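Side-chain contacts in glucoamylase (PDB 1LF6), which hydrolyses alpha-1,4-linked glucans from their non-reducing ends, probably releasing beta-D-glucose, and belongs to glycoside hydrolase family 15: residues A[269-272]-A[273-277]; A[483-486]-A[487-491]. All coordinates share one frame; numbering follows the deposited sequence.

Interaction 1 (A[269-272]-A[273-277]); sequences YNNL and KNNYI
Tyr-269 meets Lys-273 one helical turn on, the lysine CD lying 3.9 Å from the tyrosine OH and 4.0 Å from its CE2, an oblique approach to the ring. With CG of Lys-273 opposite its backbone N (chi1 -175°) and the chain beyond it fully extended, the methylenes run past the tyrosine and carry NZ to a salt bridge with Asp-123; a long side chain suits this place. The backbone of the same pair is joined too: Lys-273 N donates to Tyr-269 O, almost straight at 171°. Asn-270 sits on the exposed side; Asn-274 N donates to Asn-270 O at 2.8 Å. Asn-271 follows, its carboxamide 61° from the plane of that of Asn-275, with Asn-271 OD1 still 4.0 Å from Asn-275 ND2, so two polar groups suited to water merely neighbour each other. Leu-272 O receives Tyr-276 N at 3.0 Å, while the buried leucine side chain packs on Phe-125; on the same flank the Tyr-276 hydroxyl bonds Leu-105 O. Asparagines outward, with tyrosine, leucine and the lysine shaft toward the sheet, over successive i to i+4 bonds, mark the amphipathic first turns of helix 269-284, laid against strand 118-126 of the N-terminal beta-domain.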
# COMPACT_ATOMS: atom_id res chain seq x y z
N TYR A 269 13.43 -10.10 25.21
CA TYR A 269 13.50 -9.20 24.07
C TYR A 269 14.27 -9.74 22.87
O TYR A 269 13.71 -9.87 21.78
CB TYR A 269 14.11 -7.86 24.49
CG TYR A 269 14.17 -6.87 23.35
CD1 TYR A 269 13.01 -6.23 22.90
CD2 TYR A 269 15.36 -6.63 22.68
CE1 TYR A 269 13.04 -5.37 21.80
CE2 TYR A 269 15.41 -5.78 21.58
CZ TYR A 269 14.25 -5.15 21.14
OH TYR A 269 14.30 -4.30 20.06
N ASN A 270 15.56 -10.03 23.05
CA ASN A 270 16.37 -10.54 21.94
C ASN A 270 15.77 -11.78 21.31
O ASN A 270 15.90 -11.99 20.10
CB ASN A 270 17.79 -10.84 22.41
CG ASN A 270 18.57 -9.59 22.77
OD1 ASN A 270 18.64 -8.65 21.98
ND2 ASN A 270 19.15 -9.58 23.96
N ASN A 271 15.11 -12.60 22.11
CA ASN A 271 14.50 -13.81 21.60
C ASN A 271 13.35 -13.46 20.65
O ASN A 271 13.25 -14.01 19.56
CB ASN A 271 13.97 -14.67 22.75
CG ASN A 271 14.57 -16.06 22.75
OD1 ASN A 271 14.51 -16.77 21.74
ND2 ASN A 271 15.14 -16.46 23.88
N LEU A 272 12.48 -12.55 21.09
CA LEU A 272 11.35 -12.12 20.28
C LEU A 272 11.83 -11.50 18.98
O LEU A 272 11.32 -11.79 17.90
CB LEU A 272 10.50 -11.09 21.03
CG LEU A 272 9.59 -11.56 22.16
CD1 LEU A 272 8.92 -10.35 22.79
CD2 LEU A 272 8.54 -12.53 21.62
N LYS A 273 12.83 -10.63 19.10
CA LYS A 273 13.39 -9.95 17.95
C LYS A 273 14.01 -10.94 16.96
O LYS A 273 13.73 -10.88 15.76
CB LYS A 273 14.43 -8.93 18.41
CG LYS A 273 15.00 -8.08 17.30
CD LYS A 273 15.95 -7.04 17.86
CE LYS A 273 16.73 -6.36 16.76
NZ LYS A 273 17.77 -5.46 17.32
N ASN A 274 14.84 -11.84 17.46
CA ASN A 274 15.47 -12.82 16.60
C ASN A 274 14.43 -13.73 15.93
O ASN A 274 14.59 -14.10 14.77
CB ASN A 274 16.48 -13.67 17.39
CG ASN A 274 17.68 -12.85 17.87
OD1 ASN A 274 18.15 -11.95 17.17
ND2 ASN A 274 18.17 -13.16 19.06
N ASN A 275 13.39 -14.10 16.67
CA ASN A 275 12.34 -14.96 16.12
C ASN A 275 11.61 -14.24 14.99
O ASN A 275 11.22 -14.85 13.99
CB ASN A 275 11.33 -15.36 17.21
CG ASN A 275 11.92 -16.32 18.23
OD1 ASN A 275 11.28 -16.64 19.23
ND2 ASN A 275 13.13 -16.79 17.98
N TYR A 276 11.42 -12.93 15.16
CA TYR A 276 10.73 -12.13 14.16
C TYR A 276 11.57 -12.13 12.89
O TYR A 276 11.07 -12.41 11.80
CB TYR A 276 10.54 -10.70 14.67
CG TYR A 276 9.83 -9.77 13.70
CD1 TYR A 276 8.43 -9.70 13.67
CD2 TYR A 276 10.54 -8.96 12.83
CE1 TYR A 276 7.77 -8.84 12.78
CE2 TYR A 276 9.90 -8.09 11.94
CZ TYR A 276 8.51 -8.04 11.93
OH TYR A 276 7.88 -7.18 11.05
N ILE A 277 12.86 -11.84 13.06
CA ILE A 277 13.80 -11.79 11.94
C ILE A 277 13.96 -13.14 11.24
O ILE A 277 13.92 -13.20 10.01
CB ILE A 277 15.19 -11.30 12.42
CG1 ILE A 277 15.09 -9.87 12.95
CG2 ILE A 277 16.20 -11.37 11.28
CD1 ILE A 277 16.35 -9.37 13.62

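Interaction 2 (A[483-486]-A[487-491]); sequences KLID and NLTYT
Thr-489 and Ile-485 form the tight side of this helix end. The threonine hydroxyl donates to Ile-485 O at 2.8 Å, while Thr-489 N reaches the same oxygen at 2.9 Å. The amide comes nearly head-on to the carbonyl, whereas the hydroxyl arrives from above its plane, 45° out of it, so the two donors share one acceptor from different directions. OG1 can do this because it stands between the backbone N and carbonyl carbon (chi1 68°), turned back toward the preceding turn. The two side chains lie alongside each other, Ile-485 CG2 3.8 Å from OG1 of Thr-489, and both pack on Tyr-502; the isoleucine suits this buried flank by its apolar bulk, the threonine by a methyl and a hydroxyl that the carbonyl satisfies. Replacing Thr-489 by alanine removes the hydroxyl and is likely to leave Ile-485 O held by Thr-489 N and a weak bond from Leu-488 N, with a small gap beside the isoleucine methyl.

Helix 468-489 ends here and runs straight into strand 490-491, which pairs antiparallel with 501-502. Tyr-490, the first residue to leave helical angles, still gives its amide N to Asp-486 O at 3.0 Å. Its ring meets Tyr-502 edge-to-face, and Asp-486 OD2 is held by Tyr-502 OH and Lys-545, an acidic group suited to a place between a hydroxyl and a lysine.

The other side is looser. Leu-484 CB touches Leu-488 CD1 at 4.1 Å, a light apolar contact between partly exposed residues, although Leu-488 also rests on Met-448. Farther round, exposed Asn-487 accepts a hydrogen bond at OD1 from a water 3.0 Å away; a carboxamide suits this exposed side.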
# COMPACT_ATOMS: atom_id res chain seq x y z
N LYS A 483 -8.27 -7.63 -33.97
CA LYS A 483 -8.21 -6.98 -35.27
C LYS A 483 -8.89 -5.60 -35.25
O LYS A 483 -8.66 -4.78 -36.14
CB LYS A 483 -8.90 -7.85 -36.35
CG LYS A 483 -8.12 -9.08 -36.80
CD LYS A 483 -6.87 -8.71 -37.59
CE LYS A 483 -6.37 -9.87 -38.45
NZ LYS A 483 -5.91 -11.05 -37.67
N LEU A 484 -9.71 -5.35 -34.24
CA LEU A 484 -10.42 -4.07 -34.13
C LEU A 484 -9.74 -3.02 -33.25
O LEU A 484 -10.11 -1.85 -33.29
CB LEU A 484 -11.84 -4.31 -33.62
CG LEU A 484 -12.73 -5.14 -34.54
CD1 LEU A 484 -14.09 -5.33 -33.89
CD2 LEU A 484 -12.87 -4.45 -35.89
N ILE A 485 -8.76 -3.44 -32.46
CA ILE A 485 -8.06 -2.52 -31.57
C ILE A 485 -7.62 -1.26 -32.31
O ILE A 485 -7.91 -0.15 -31.88
CB ILE A 485 -6.81 -3.20 -30.94
CG1 ILE A 485 -7.26 -4.25 -29.92
CG2 ILE A 485 -5.92 -2.16 -30.26
CD1 ILE A 485 -6.12 -5.02 -29.28
N ASP A 486 -6.95 -1.44 -33.44
CA ASP A 486 -6.46 -0.31 -34.23
C ASP A 486 -7.59 0.56 -34.75
O ASP A 486 -7.55 1.78 -34.61
CB ASP A 486 -5.61 -0.81 -35.40
CG ASP A 486 -4.27 -1.36 -34.94
OD1 ASP A 486 -3.47 -1.77 -35.81
OD2 ASP A 486 -4.03 -1.37 -33.72
N ASN A 487 -8.60 -0.06 -35.34
CA ASN A 487 -9.70 0.73 -35.89
C ASN A 487 -10.50 1.47 -34.83
O ASN A 487 -11.13 2.48 -35.12
CB ASN A 487 -10.61 -0.14 -36.75
CG ASN A 487 -10.12 -0.23 -38.19
OD1 ASN A 487 -8.91 -0.22 -38.45
ND2 ASN A 487 -11.05 -0.34 -39.12
N LEU A 488 -10.47 0.98 -33.59
CA LEU A 488 -11.23 1.64 -32.53
C LEU A 488 -10.43 2.62 -31.67
O LEU A 488 -11.01 3.55 -31.11
CB LEU A 488 -11.87 0.59 -31.62
CG LEU A 488 -13.01 -0.24 -32.22
CD1 LEU A 488 -13.41 -1.34 -31.26
CD2 LEU A 488 -14.19 0.66 -32.51
N THR A 489 -9.11 2.44 -31.57
CA THR A 489 -8.33 3.31 -30.69
C THR A 489 -7.16 4.07 -31.29
O THR A 489 -6.59 4.95 -30.64
CB THR A 489 -7.80 2.48 -29.49
OG1 THR A 489 -6.82 1.55 -29.95
CG2 THR A 489 -8.93 1.71 -28.83
N TYR A 490 -6.78 3.73 -32.51
CA TYR A 490 -5.66 4.39 -33.17
C TYR A 490 -6.11 5.56 -34.05
O TYR A 490 -6.70 5.36 -35.11
CB TYR A 490 -4.88 3.36 -33.99
CG TYR A 490 -3.59 3.87 -34.60
CD1 TYR A 490 -3.48 4.10 -35.97
CD2 TYR A 490 -2.47 4.11 -33.80
CE1 TYR A 490 -2.29 4.54 -36.53
CE2 TYR A 490 -1.27 4.55 -34.35
CZ TYR A 490 -1.19 4.76 -35.72
OH TYR A 490 0.00 5.18 -36.26
N THR A 491 -5.82 6.78 -33.62
CA THR A 491 -6.21 7.94 -34.42
C THR A 491 -5.12 8.27 -35.44
O THR A 491 -3.94 7.97 -35.24
CB THR A 491 -6.46 9.19 -33.55
OG1 THR A 491 -7.05 10.23 -34.35
CG2 THR A 491 -5.14 9.70 -32.95
O HOH W 1 -7.78 -2.55 -36.91

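In the fold
From the N terminus, interaction 1 comes first, at the start of helix 269-284, after the beta-sheets of the N-terminal domain have been built. Interaction 2 follows in series, at the far end of helix 468-489 in the family 15 catalytic region. Each joins adjoining pieces of one stretch, so neither closes a long loop, and they neither nest nor cross. Interaction 1 lies where a helix rests on strand 118-126; interaction 2 carries a helix into the small hairpin 490-491 with 501-502, beside helix 445-464. Their centres are about 58 Å apart, on opposite sides of the chain's centre, and Thr-489 lies about 10 Å from the probable proton acceptor Glu-435, side chain to side chain.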